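PDB 2GQT: UDP-N-Acetylenolpyruvylglucosamine Reductase from Thermus caldophilus, which catalyses, with FAD as cofactor, the NADPH-dependent reduction of enolpyruvyl-UDP-N-acetylglucosamine to UDP-N-acetylmuramate, a step in peptidoglycan biosynthesis. Local coordinates for residues G111-N116 against D126-V131; L87-A92 against G101-P106; Y72-W77 against A94-L99. All coordinates share one frame; numbering follows the deposited sequence.

Interaction 1. Residues G111-N116 against D126-V131. With FAD (flavin-adenine dinucleotide), chain C.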
loop_
_atom_site.group_PDB
_atom_site.type_symbol
_atom_site.label_atom_id
_atom_site.label_comp_id
_atom_site.label_asym_id
_atom_site.label_seq_id
_atom_site.Cartn_x
_atom_site.Cartn_y
_atom_site.Cartn_z
ATOM N N GLY A 111 -5.315 -2.265 -1.076
ATOM C CA GLY A 111 -4.473 -1.339 -0.323
ATOM C C GLY A 111 -4.359 0.014 -0.999
ATOM O O GLY A 111 -4.317 1.050 -0.327
ATOM N N ALA A 112 -4.300 0.012 -2.330
ATOM C CA ALA A 112 -4.250 1.251 -3.099
ATOM C C ALA A 112 -5.559 2.034 -2.955
ATOM O O ALA A 112 -5.544 3.262 -2.923
ATOM C CB ALA A 112 -3.974 0.960 -4.562
ATOM N N VAL A 113 -6.687 1.333 -2.889
ATOM C CA VAL A 113 -7.973 1.985 -2.629
ATOM C C VAL A 113 -8.017 2.530 -1.195
ATOM O O VAL A 113 -8.340 3.706 -0.981
ATOM C CB VAL A 113 -9.157 1.021 -2.882
ATOM C CG1 VAL A 113 -10.471 1.639 -2.396
ATOM C CG2 VAL A 113 -9.245 0.637 -4.351
ATOM N N LYS A 114 -7.676 1.697 -0.215
ATOM C CA LYS A 114 -7.729 2.129 1.183
ATOM C C LYS A 114 -6.886 3.388 1.402
ATOM O O LYS A 114 -7.314 4.314 2.103
ATOM C CB LYS A 114 -7.265 1.013 2.122
ATOM C CG LYS A 114 -7.234 1.411 3.600
ATOM C CD LYS A 114 -8.602 1.366 4.225
ATOM C CE LYS A 114 -8.556 1.663 5.710
ATOM N NZ LYS A 114 -9.962 1.709 6.233
ATOM N N MET A 115 -5.704 3.429 0.790
ATOM C CA MET A 115 -4.762 4.523 1.001
ATOM C C MET A 115 -4.752 5.531 -0.133
ATOM O O MET A 115 -3.818 6.330 -0.232
ATOM C CB MET A 115 -3.349 3.959 1.209
ATOM C CG MET A 115 -3.221 3.029 2.416
ATOM S SD MET A 115 -3.896 3.715 3.955
ATOM C CE MET A 115 -2.890 5.187 4.162
ATOM N N ASN A 116 -5.779 5.479 -0.987
ATOM C CA ASN A 116 -5.871 6.310 -2.200
ATOM C C ASN A 116 -4.498 6.608 -2.780
ATOM O O ASN A 116 -4.099 7.760 -2.931
ATOM C CB ASN A 116 -6.663 7.603 -1.956
ATOM C CG ASN A 116 -7.103 8.254 -3.250
ATOM O OD1 ASN A 116 -7.081 7.621 -4.314
ATOM N ND2 ASN A 116 -7.515 9.520 -3.173
ATOM N N ASP A 126 -8.925 8.326 -9.138
ATOM C CA ASP A 126 -9.100 8.774 -10.527
ATOM C C ASP A 126 -9.392 7.611 -11.465
ATOM O O ASP A 126 -10.019 7.800 -12.504
ATOM C CB ASP A 126 -7.842 9.487 -11.060
ATOM C CG ASP A 126 -7.459 10.728 -10.268
ATOM O OD1 ASP A 126 -8.349 11.433 -9.739
ATOM O OD2 ASP A 126 -6.240 11.014 -10.208
ATOM N N ALA A 127 -8.907 6.425 -11.105
ATOM C CA ALA A 127 -8.953 5.256 -11.985
ATOM C C ALA A 127 -10.068 4.277 -11.646
ATOM O O ALA A 127 -10.097 3.167 -12.168
ATOM C CB ALA A 127 -7.602 4.529 -11.985
ATOM N N LEU A 128 -10.991 4.692 -10.778
ATOM C CA LEU A 128 -12.064 3.813 -10.332
ATOM C C LEU A 128 -13.406 4.170 -10.940
ATOM O O LEU A 128 -13.754 5.352 -11.017
ATOM C CB LEU A 128 -12.182 3.850 -8.801
ATOM C CG LEU A 128 -10.994 3.289 -8.003
ATOM C CD1 LEU A 128 -11.184 3.567 -6.525
ATOM C CD2 LEU A 128 -10.793 1.793 -8.263
ATOM N N GLU A 129 -14.153 3.149 -11.354
ATOM C CA GLU A 129 -15.567 3.291 -11.729
ATOM C C GLU A 129 -16.510 2.741 -10.665
ATOM O O GLU A 129 -17.596 3.291 -10.452
ATOM C CB GLU A 129 -15.861 2.576 -13.051
ATOM C CG GLU A 129 -15.375 3.314 -14.284
ATOM C CD GLU A 129 -15.651 2.578 -15.589
ATOM O OE1 GLU A 129 -15.499 3.221 -16.644
ATOM O OE2 GLU A 129 -15.994 1.374 -15.567
ATOM N N ALA A 130 -16.108 1.655 -10.011
ATOM C CA ALA A 130 -16.912 1.020 -8.980
ATOM C C ALA A 130 -16.011 0.245 -8.046
ATOM O O ALA A 130 -14.927 -0.197 -8.441
ATOM C CB ALA A 130 -17.958 0.098 -9.588
ATOM N N VAL A 131 -16.467 0.069 -6.811
ATOM C CA VAL A 131 -15.714 -0.635 -5.783
ATOM C C VAL A 131 -16.668 -1.526 -4.998
ATOM O O VAL A 131 -17.662 -1.040 -4.432
ATOM C CB VAL A 131 -15.031 0.346 -4.801
ATOM C CG1 VAL A 131 -14.216 -0.412 -3.759
ATOM C CG2 VAL A 131 -14.144 1.343 -5.552
HETATM P PA FAD C . -0.817 -2.621 3.078
HETATM O O1A FAD C . 0.432 -1.923 3.422
HETATM O O2A FAD C . -0.884 -4.098 3.129
HETATM O O5B FAD C . -2.027 -2.068 3.943
HETATM C C5B FAD C . -2.217 -0.653 4.060
HETATM C C4B FAD C . -3.596 -0.363 4.613
HETATM O O4B FAD C . -4.578 -0.812 3.656
HETATM C C3B FAD C . -3.915 -1.086 5.929
HETATM O O3B FAD C . -4.802 -0.254 6.677
HETATM C C2B FAD C . -4.642 -2.335 5.445
HETATM O O2B FAD C . -5.510 -2.873 6.441
HETATM C C1B FAD C . -5.458 -1.764 4.305
HETATM N N9A FAD C . -5.894 -2.739 3.284
HETATM C C8A FAD C . -5.106 -3.515 2.522
HETATM N N7A FAD C . -5.873 -4.240 1.704
HETATM C C5A FAD C . -7.149 -3.905 1.925
HETATM C C6A FAD C . -8.384 -4.319 1.412
HETATM N N6A FAD C . -8.497 -5.234 0.440
HETATM N N1A FAD C . -9.504 -3.751 1.902
HETATM C C2A FAD C . -9.447 -2.830 2.875
HETATM N N3A FAD C . -8.302 -2.412 3.408
HETATM C C4A FAD C . -7.159 -2.951 2.941
HETATM N N1 FAD C . 2.048 5.310 -1.744
HETATM C C2 FAD C . 1.527 6.309 -2.538
HETATM O O2 FAD C . 0.421 6.768 -2.289
HETATM N N3 FAD C . 2.271 6.812 -3.601
HETATM C C4 FAD C . 3.531 6.314 -3.911
HETATM O O4 FAD C . 4.157 6.779 -4.869
HETATM C C4X FAD C . 4.045 5.297 -3.109
HETATM N N5 FAD C . 5.309 4.776 -3.376
HETATM C C5X FAD C . 5.789 3.709 -2.606
HETATM C C6 FAD C . 7.026 3.148 -2.924
HETATM C C7 FAD C . 7.530 2.078 -2.190
HETATM C C7M FAD C . 8.886 1.471 -2.567
HETATM C C8 FAD C . 6.783 1.574 -1.119
HETATM C C8M FAD C . 7.324 0.398 -0.293
HETATM C C9 FAD C . 5.553 2.141 -0.797
HETATM C C9A FAD C . 5.041 3.210 -1.532
HETATM N N10 FAD C . 3.800 3.790 -1.218
HETATM C C10 FAD C . 3.301 4.805 -2.032
HETATM C "C1'" FAD C . 3.010 3.372 -0.030
HETATM C "C2'" FAD C . 2.117 2.153 -0.317
HETATM O "O2'" FAD C . 2.577 1.445 -1.485
HETATM C "C3'" FAD C . 0.653 2.541 -0.534
HETATM O "O3'" FAD C . 0.133 3.152 0.655
HETATM C "C4'" FAD C . -0.201 1.332 -0.938
HETATM O "O4'" FAD C . -1.496 1.784 -1.338
HETATM C "C5'" FAD C . -0.354 0.295 0.172
HETATM O "O5'" FAD C . -0.988 -0.844 -0.413
HETATM P P FAD C . -0.684 -2.299 0.171
HETATM O O1P FAD C . -1.516 -3.240 -0.602
HETATM O O2P FAD C . 0.768 -2.545 0.299
HETATM O O3P FAD C . -1.348 -2.127 1.624
#

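Interaction 2. Residues L87-A92 against G101-P106. With FAD (flavin-adenine dinucleotide), chain C.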
loop_
_atom_site.group_PDB
_atom_site.type_symbol
_atom_site.label_atom_id
_atom_site.label_comp_id
_atom_site.label_asym_id
_atom_site.label_seq_id
_atom_site.Cartn_x
_atom_site.Cartn_y
_atom_site.Cartn_z
ATOM N N LEU A 87 -1.356 -4.622 -12.948
ATOM C CA LEU A 87 -2.373 -3.907 -13.705
ATOM C C LEU A 87 -1.805 -2.737 -14.496
ATOM O O LEU A 87 -2.221 -2.512 -15.630
ATOM C CB LEU A 87 -3.481 -3.444 -12.780
ATOM C CG LEU A 87 -4.249 -4.581 -12.119
ATOM C CD1 LEU A 87 -5.054 -4.024 -10.984
ATOM C CD2 LEU A 87 -5.154 -5.317 -13.106
ATOM N N VAL A 88 -0.852 -2.002 -13.923
ATOM C CA VAL A 88 -0.215 -0.905 -14.652
ATOM C C VAL A 88 0.379 -1.413 -15.979
ATOM O O VAL A 88 0.173 -0.808 -17.045
ATOM C CB VAL A 88 0.864 -0.218 -13.782
ATOM C CG1 VAL A 88 1.709 0.735 -14.603
ATOM C CG2 VAL A 88 0.216 0.517 -12.595
ATOM N N GLN A 89 1.116 -2.515 -15.919
ATOM C CA GLN A 89 1.745 -3.062 -17.124
ATOM C C GLN A 89 0.727 -3.689 -18.071
ATOM O O GLN A 89 0.827 -3.542 -19.293
ATOM C CB GLN A 89 2.841 -4.062 -16.767
ATOM C CG GLN A 89 3.990 -3.492 -15.942
ATOM C CD GLN A 89 4.704 -2.342 -16.615
ATOM O OE1 GLN A 89 4.859 -2.317 -17.842
ATOM N NE2 GLN A 89 5.152 -1.380 -15.812
ATOM N N GLU A 90 -0.266 -4.373 -17.514
ATOM C CA GLU A 90 -1.313 -4.972 -18.337
ATOM C C GLU A 90 -2.114 -3.926 -19.099
ATOM O O GLU A 90 -2.479 -4.138 -20.261
ATOM C CB GLU A 90 -2.249 -5.822 -17.481
ATOM C CG GLU A 90 -1.622 -7.093 -16.961
ATOM C CD GLU A 90 -1.478 -8.139 -18.029
ATOM O OE1 GLU A 90 -0.663 -7.924 -18.952
ATOM O OE2 GLU A 90 -2.195 -9.158 -17.941
ATOM N N ALA A 91 -2.390 -2.799 -18.453
ATOM C CA ALA A 91 -3.127 -1.731 -19.098
ATOM C C ALA A 91 -2.345 -1.213 -20.302
ATOM O O ALA A 91 -2.909 -1.066 -21.385
ATOM C CB ALA A 91 -3.420 -0.622 -18.122
ATOM N N ALA A 92 -1.048 -0.968 -20.140
ATOM C CA ALA A 92 -0.206 -0.545 -21.266
ATOM C C ALA A 92 -0.277 -1.558 -22.413
ATOM O O ALA A 92 -0.459 -1.175 -23.566
ATOM C CB ALA A 92 1.231 -0.349 -20.813
ATOM N N GLY A 101 0.023 6.941 -13.860
ATOM C CA GLY A 101 0.453 7.698 -12.693
ATOM C C GLY A 101 0.622 6.874 -11.430
ATOM O O GLY A 101 1.066 7.386 -10.408
ATOM N N LEU A 102 0.271 5.590 -11.511
ATOM C CA LEU A 102 0.377 4.683 -10.365
ATOM C C LEU A 102 1.595 3.768 -10.485
ATOM O O LEU A 102 1.806 2.913 -9.633
ATOM C CB LEU A 102 -0.916 3.869 -10.218
ATOM C CG LEU A 102 -2.202 4.704 -10.221
ATOM C CD1 LEU A 102 -3.425 3.816 -10.182
ATOM C CD2 LEU A 102 -2.230 5.719 -9.073
ATOM N N LEU A 103 2.395 3.950 -11.534
ATOM C CA LEU A 103 3.644 3.210 -11.663
ATOM C C LEU A 103 4.540 3.452 -10.459
ATOM O O LEU A 103 4.693 4.589 -9.991
ATOM C CB LEU A 103 4.371 3.610 -12.952
ATOM C CG LEU A 103 5.701 2.919 -13.280
ATOM C CD1 LEU A 103 5.502 1.425 -13.558
ATOM C CD2 LEU A 103 6.362 3.575 -14.476
ATOM N N GLY A 104 5.140 2.374 -9.963
ATOM C CA GLY A 104 6.078 2.479 -8.855
ATOM C C GLY A 104 5.448 2.357 -7.481
ATOM O O GLY A 104 6.149 2.440 -6.472
ATOM N N ILE A 105 4.136 2.123 -7.432
ATOM C CA ILE A 105 3.433 1.916 -6.166
ATOM C C ILE A 105 3.207 0.414 -5.960
ATOM O O ILE A 105 2.397 -0.193 -6.658
ATOM C CB ILE A 105 2.084 2.651 -6.137
ATOM C CG1 ILE A 105 2.284 4.136 -6.451
ATOM C CG2 ILE A 105 1.422 2.451 -4.767
ATOM C CD1 ILE A 105 1.003 4.937 -6.570
ATOM N N PRO A 106 3.933 -0.202 -5.011
ATOM C CA PRO A 106 3.899 -1.660 -4.873
ATOM C C PRO A 106 2.724 -2.146 -4.008
ATOM O O PRO A 106 2.914 -2.810 -2.983
ATOM C CB PRO A 106 5.253 -1.955 -4.220
ATOM C CG PRO A 106 5.472 -0.801 -3.346
ATOM C CD PRO A 106 4.874 0.405 -4.052
HETATM P PA FAD C . -0.817 -2.621 3.078
HETATM O O1A FAD C . 0.432 -1.923 3.422
HETATM O O2A FAD C . -0.884 -4.098 3.129
HETATM O O5B FAD C . -2.027 -2.068 3.943
HETATM C C5B FAD C . -2.217 -0.653 4.060
HETATM C C4B FAD C . -3.596 -0.363 4.613
HETATM O O4B FAD C . -4.578 -0.812 3.656
HETATM C C3B FAD C . -3.915 -1.086 5.929
HETATM O O3B FAD C . -4.802 -0.254 6.677
HETATM C C2B FAD C . -4.642 -2.335 5.445
HETATM O O2B FAD C . -5.510 -2.873 6.441
HETATM C C1B FAD C . -5.458 -1.764 4.305
HETATM N N9A FAD C . -5.894 -2.739 3.284
HETATM C C8A FAD C . -5.106 -3.515 2.522
HETATM N N7A FAD C . -5.873 -4.240 1.704
HETATM C C5A FAD C . -7.149 -3.905 1.925
HETATM C C6A FAD C . -8.384 -4.319 1.412
HETATM N N6A FAD C . -8.497 -5.234 0.440
HETATM N N1A FAD C . -9.504 -3.751 1.902
HETATM C C2A FAD C . -9.447 -2.830 2.875
HETATM N N3A FAD C . -8.302 -2.412 3.408
HETATM C C4A FAD C . -7.159 -2.951 2.941
HETATM N N1 FAD C . 2.048 5.310 -1.744
HETATM C C2 FAD C . 1.527 6.309 -2.538
HETATM O O2 FAD C . 0.421 6.768 -2.289
HETATM N N3 FAD C . 2.271 6.812 -3.601
HETATM C C4 FAD C . 3.531 6.314 -3.911
HETATM O O4 FAD C . 4.157 6.779 -4.869
HETATM C C4X FAD C . 4.045 5.297 -3.109
HETATM N N5 FAD C . 5.309 4.776 -3.376
HETATM C C5X FAD C . 5.789 3.709 -2.606
HETATM C C6 FAD C . 7.026 3.148 -2.924
HETATM C C7 FAD C . 7.530 2.078 -2.190
HETATM C C7M FAD C . 8.886 1.471 -2.567
HETATM C C8 FAD C . 6.783 1.574 -1.119
HETATM C C8M FAD C . 7.324 0.398 -0.293
HETATM C C9 FAD C . 5.553 2.141 -0.797
HETATM C C9A FAD C . 5.041 3.210 -1.532
HETATM N N10 FAD C . 3.800 3.790 -1.218
HETATM C C10 FAD C . 3.301 4.805 -2.032
HETATM C "C1'" FAD C . 3.010 3.372 -0.030
HETATM C "C2'" FAD C . 2.117 2.153 -0.317
HETATM O "O2'" FAD C . 2.577 1.445 -1.485
HETATM C "C3'" FAD C . 0.653 2.541 -0.534
HETATM O "O3'" FAD C . 0.133 3.152 0.655
HETATM C "C4'" FAD C . -0.201 1.332 -0.938
HETATM O "O4'" FAD C . -1.496 1.784 -1.338
HETATM C "C5'" FAD C . -0.354 0.295 0.172
HETATM O "O5'" FAD C . -0.988 -0.844 -0.413
HETATM P P FAD C . -0.684 -2.299 0.171
HETATM O O1P FAD C . -1.516 -3.240 -0.602
HETATM O O2P FAD C . 0.768 -2.545 0.299
HETATM O O3P FAD C . -1.348 -2.127 1.624
#

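Interaction 3. Residues Y72-W77 against A94-L99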
loop_
_atom_site.group_PDB
_atom_site.type_symbol
_atom_site.label_atom_id
_atom_site.label_comp_id
_atom_site.label_asym_id
_atom_site.label_seq_id
_atom_site.Cartn_x
_atom_site.Cartn_y
_atom_site.Cartn_z
ATOM N N TYR A 72 -8.660 -11.034 -12.559
ATOM C CA TYR A 72 -8.941 -9.703 -13.065
ATOM C C TYR A 72 -9.274 -9.708 -14.543
ATOM O O TYR A 72 -8.833 -10.581 -15.305
ATOM C CB TYR A 72 -7.760 -8.744 -12.804
ATOM C CG TYR A 72 -6.504 -9.120 -13.565
ATOM C CD1 TYR A 72 -6.209 -8.535 -14.803
ATOM C CD2 TYR A 72 -5.620 -10.080 -13.063
ATOM C CE1 TYR A 72 -5.070 -8.893 -15.507
ATOM C CE2 TYR A 72 -4.485 -10.435 -13.768
ATOM C CZ TYR A 72 -4.212 -9.837 -14.984
ATOM O OH TYR A 72 -3.080 -10.192 -15.687
ATOM N N ASP A 73 -10.043 -8.710 -14.943
ATOM C CA ASP A 73 -10.294 -8.403 -16.339
ATOM C C ASP A 73 -10.242 -6.881 -16.407
ATOM O O ASP A 73 -11.036 -6.218 -15.741
ATOM C CB ASP A 73 -11.684 -8.928 -16.738
ATOM C CG ASP A 73 -12.004 -8.740 -18.213
ATOM O OD1 ASP A 73 -11.477 -7.813 -18.851
ATOM O OD2 ASP A 73 -12.824 -9.528 -18.733
ATOM N N LEU A 74 -9.314 -6.314 -17.178
ATOM C CA LEU A 74 -9.196 -4.849 -17.246
ATOM C C LEU A 74 -10.478 -4.140 -17.663
ATOM O O LEU A 74 -10.701 -2.985 -17.301
ATOM C CB LEU A 74 -8.087 -4.431 -18.207
ATOM C CG LEU A 74 -6.653 -4.658 -17.743
ATOM C CD1 LEU A 74 -5.745 -4.423 -18.923
ATOM C CD2 LEU A 74 -6.269 -3.751 -16.568
ATOM N N LYS A 75 -11.306 -4.829 -18.437
ATOM C CA LYS A 75 -12.552 -4.254 -18.929
ATOM C C LYS A 75 -13.753 -4.754 -18.124
ATOM O O LYS A 75 -14.909 -4.526 -18.502
ATOM C CB LYS A 75 -12.712 -4.555 -20.422
ATOM C CG LYS A 75 -11.690 -3.834 -21.301
ATOM C CD LYS A 75 -11.814 -4.237 -22.764
ATOM C CE LYS A 75 -10.911 -3.396 -23.651
ATOM N NZ LYS A 75 -11.234 -1.943 -23.578
ATOM N N GLY A 76 -13.471 -5.426 -17.010
ATOM C CA GLY A 76 -14.517 -5.915 -16.116
ATOM C C GLY A 76 -14.097 -5.780 -14.668
ATOM O O GLY A 76 -13.526 -4.766 -14.272
ATOM N N TRP A 77 -14.390 -6.802 -13.875
ATOM C CA TRP A 77 -14.040 -6.758 -12.464
ATOM C C TRP A 77 -12.599 -7.174 -12.234
ATOM O O TRP A 77 -12.087 -8.112 -12.873
ATOM C CB TRP A 77 -15.001 -7.622 -11.652
ATOM C CG TRP A 77 -16.351 -6.979 -11.514
ATOM C CD1 TRP A 77 -17.456 -7.206 -12.284
ATOM C CD2 TRP A 77 -16.716 -5.963 -10.575
ATOM N NE1 TRP A 77 -18.492 -6.405 -11.868
ATOM C CE2 TRP A 77 -18.064 -5.631 -10.821
ATOM C CE3 TRP A 77 -16.032 -5.306 -9.537
ATOM C CZ2 TRP A 77 -18.752 -4.678 -10.056
ATOM C CZ3 TRP A 77 -16.710 -4.355 -8.785
ATOM C CH2 TRP A 77 -18.050 -4.042 -9.058
ATOM N N ALA A 94 -2.606 -3.514 -23.173
ATOM C CA ALA A 94 -3.948 -3.493 -23.748
ATOM C C ALA A 94 -4.270 -2.187 -24.464
ATOM O O ALA A 94 -5.357 -2.044 -25.031
ATOM C CB ALA A 94 -4.996 -3.757 -22.672
ATOM N N GLY A 95 -3.351 -1.224 -24.426
ATOM C CA GLY A 95 -3.616 0.093 -25.006
ATOM C C GLY A 95 -4.687 0.822 -24.223
ATOM O O GLY A 95 -5.514 1.546 -24.785
ATOM N N LEU A 96 -4.662 0.627 -22.904
ATOM C CA LEU A 96 -5.611 1.269 -22.011
ATOM C C LEU A 96 -4.907 2.222 -21.049
ATOM O O LEU A 96 -4.022 1.838 -20.277
ATOM C CB LEU A 96 -6.421 0.228 -21.242
ATOM C CG LEU A 96 -7.386 -0.584 -22.113
ATOM C CD1 LEU A 96 -7.957 -1.749 -21.319
ATOM C CD2 LEU A 96 -8.497 0.313 -22.677
ATOM N N SER A 97 -5.309 3.479 -21.120
ATOM C CA SER A 97 -4.716 4.547 -20.341
ATOM C C SER A 97 -5.535 4.837 -19.083
ATOM O O SER A 97 -6.763 4.713 -19.076
ATOM C CB SER A 97 -4.607 5.793 -21.216
ATOM O OG SER A 97 -4.056 6.888 -20.521
ATOM N N GLY A 98 -4.849 5.215 -18.012
ATOM C CA GLY A 98 -5.522 5.585 -16.777
ATOM C C GLY A 98 -4.787 5.148 -15.529
ATOM O O GLY A 98 -5.103 5.592 -14.427
ATOM N N LEU A 99 -3.800 4.267 -15.692
ATOM C CA LEU A 99 -3.021 3.791 -14.547
ATOM C C LEU A 99 -1.572 4.272 -14.539
ATOM O O LEU A 99 -0.834 3.942 -13.612
ATOM C CB LEU A 99 -3.051 2.259 -14.463
ATOM C CG LEU A 99 -4.407 1.551 -14.457
ATOM C CD1 LEU A 99 -4.183 0.054 -14.353
ATOM C CD2 LEU A 99 -5.311 2.027 -13.326
#

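Interaction 1. Residues G111-N116 against D126-V131
V113 meets L128 and V131 with its two methyl groups divided between them. A chi1 of 171° sets CG1 anti to the backbone N and leaves CG2 anti to the carbonyl carbon, from where V113 CG2 comes within 4.1 Å of L128 CD1, the side chains crossing at a slant. The other branch points to V131, with 4.5 Å between V113 CG1 and V131 CG1, a looser approach. The two segments bury 114 Å² in all. Only methyl groups meet and no hydrogen bond joins the segments, so the contact is apolar; all three residues are buried.

The next shell belongs to FAD, which lies along other faces of the same helical turn. A weak hydrogen bond of 3.1 Å runs from FAD O4' to G111 O. K114 lays its aliphatic part against the adenosine end, its CG 3.5 Å from FAD O4B, and M115 CB lies 3.6 Å from FAD O3'. At G111 a CB would stand about 2.1 Å from FAD O1P, consistent with a glycine at this position close to the pyrophosphate.

Further out, the helix ends in a Schellman motif with N116, at positive phi, as its C' residue; N116 N bonds V113 O at 3.1 Å. N116 ND2 bonds G150 O and E123 OE1, and its OD1 takes A125 N, tying the helix end to the chain just before D126 and to the G150 loop. On the other segment, E129 and A130 form a classic beta bulge opposite R166, where the chain turns a corner at E129. V162 of strand 161-171 touches both V113 and V131, closing the apolar cluster.

Chemically, the helical turn is two-sided: between 111-116 and 126-131 only hydrocarbon meets, whereas the G111 carbonyl and the K114 and M115 side chains turn to FAD.

Interaction 2. Residues L87-A92 against G101-P106
The Q89 amide approaches L103 with its nitrogen end: NE2 is 3.6 Å from L103 CD1, the two side chains crossing obliquely, and no hydrogen bond forms. The larger flat group is the flavin. I105 and P106 lie over one face of it, as their contacting atoms fall on a common side of the ring plane. I105 CG1 stands 3.6 Å from FAD C4 over the pyrimidine part, while P106 CG is 3.5 Å from FAD C8 over the dimethylbenzene part. G104 O stands on the same side but beyond the C6 edge of the ring, 3.7 Å from FAD C6.

At I105, CG1 is anti to the carbonyl carbon (chi1 -55°), which carries CG1 and CD1 to the pyrimidine ring while CG2 turns to the ribityl O2'. With an alanine here, those three carbons would be gone and the pyrimidine half of the flavin would probably lose its apolar support on this face.

Behind the flavin-facing residues, V88 joins the loop to the helix. V88 CG1 sits 4.0 Å from L103 CD1, the two side chains crossing at about a right angle, and V88 CG2 is 4.3 Å from L102 CB. A type II turn from L102 to I105, closed by a weak bond from I105 N to L102 O, sends L103 to the helix and I105 to the cofactor. G104 occupies a position whose backbone angles (phi 90°) would jam a CB against the preceding carbonyl.

In the fold, helix 84-93 thus backs the loop that leads into helix 109-114, with strand 96-97 lying between helix and loop in sequence. Helix 174-187 packs on another part of helix 84-93, M181 touching both Q89 and A92, and I177 and L178 touching A92.

Interaction 3. Residues Y72-W77 against A94-L99
L74 and K75 are the two residues of 72-77 that reach 94-99, meeting A94 and L96, and the residues before and after them fix the shape of the loop. Y72 comes first, its ring lodged on L86 and L87 of helix 84-93. D73 then folds the chain: its OD1 accepts the backbone N of K75 at 3.0 Å (N-H...O 153°), an Asx turn in which the N-H arrives from above the carboxylate plane, 36° out of it. The same residue opens a type I turn, with G76 N bonded to D73 O at 2.9 Å.

L74 stands at the second position of that turn and carries the apolar part of the contact. Its CD1 lies 3.9 Å from A94 CB, while its CB, nearer the backbone, is 4.1 Å from L96 CD1. K75 follows with an extended chain that bends only at chi4 (-60°); this last turn lays NZ 3.7 Å from L96 CD2, the lysine crossing the leucine at about a right angle. The ammonium thus rests against methyl groups, with no bond to 94-99. Beyond G76, W77 makes a cation-pi contact with R166, while its carbonyl takes the D73 N-H at 3.0 Å.

On the partner side G95, at positive phi, completes a Schellman motif at the end of helix 84-93, after which L96 begins strand 96-97. The contact, away from the annotated sites, therefore sets an Asx-turn loop against a helix C-terminus and the short strand 96-97, which pairs antiparallel with 161-171, within the FAD-binding domain.

All three contacts fall within the FAD-binding domain. Along the chain, interactions 2 and 3 interleave through helix 84-93 and strand 96-97, and both close before interaction 1 opens. The centres of interactions 2 and 3 lie about 11 Å apart. Interaction 1 has its centre about 13 Å from that of interaction 2 and about 14 Å from that of interaction 3. Interactions 1 and 2 do not touch, yet both reach FAD, one beside its ribityl and adenosine parts, the other on the flavin. Interaction 3 adjoins both: A127 packs on L99, and Y72 OH probably bonds E90 OE2. Interactions 1 and 3 also share the antiparallel sheet containing strand 161-171, so the peripheral loop and the cofactor-facing helix both pack on one sheet.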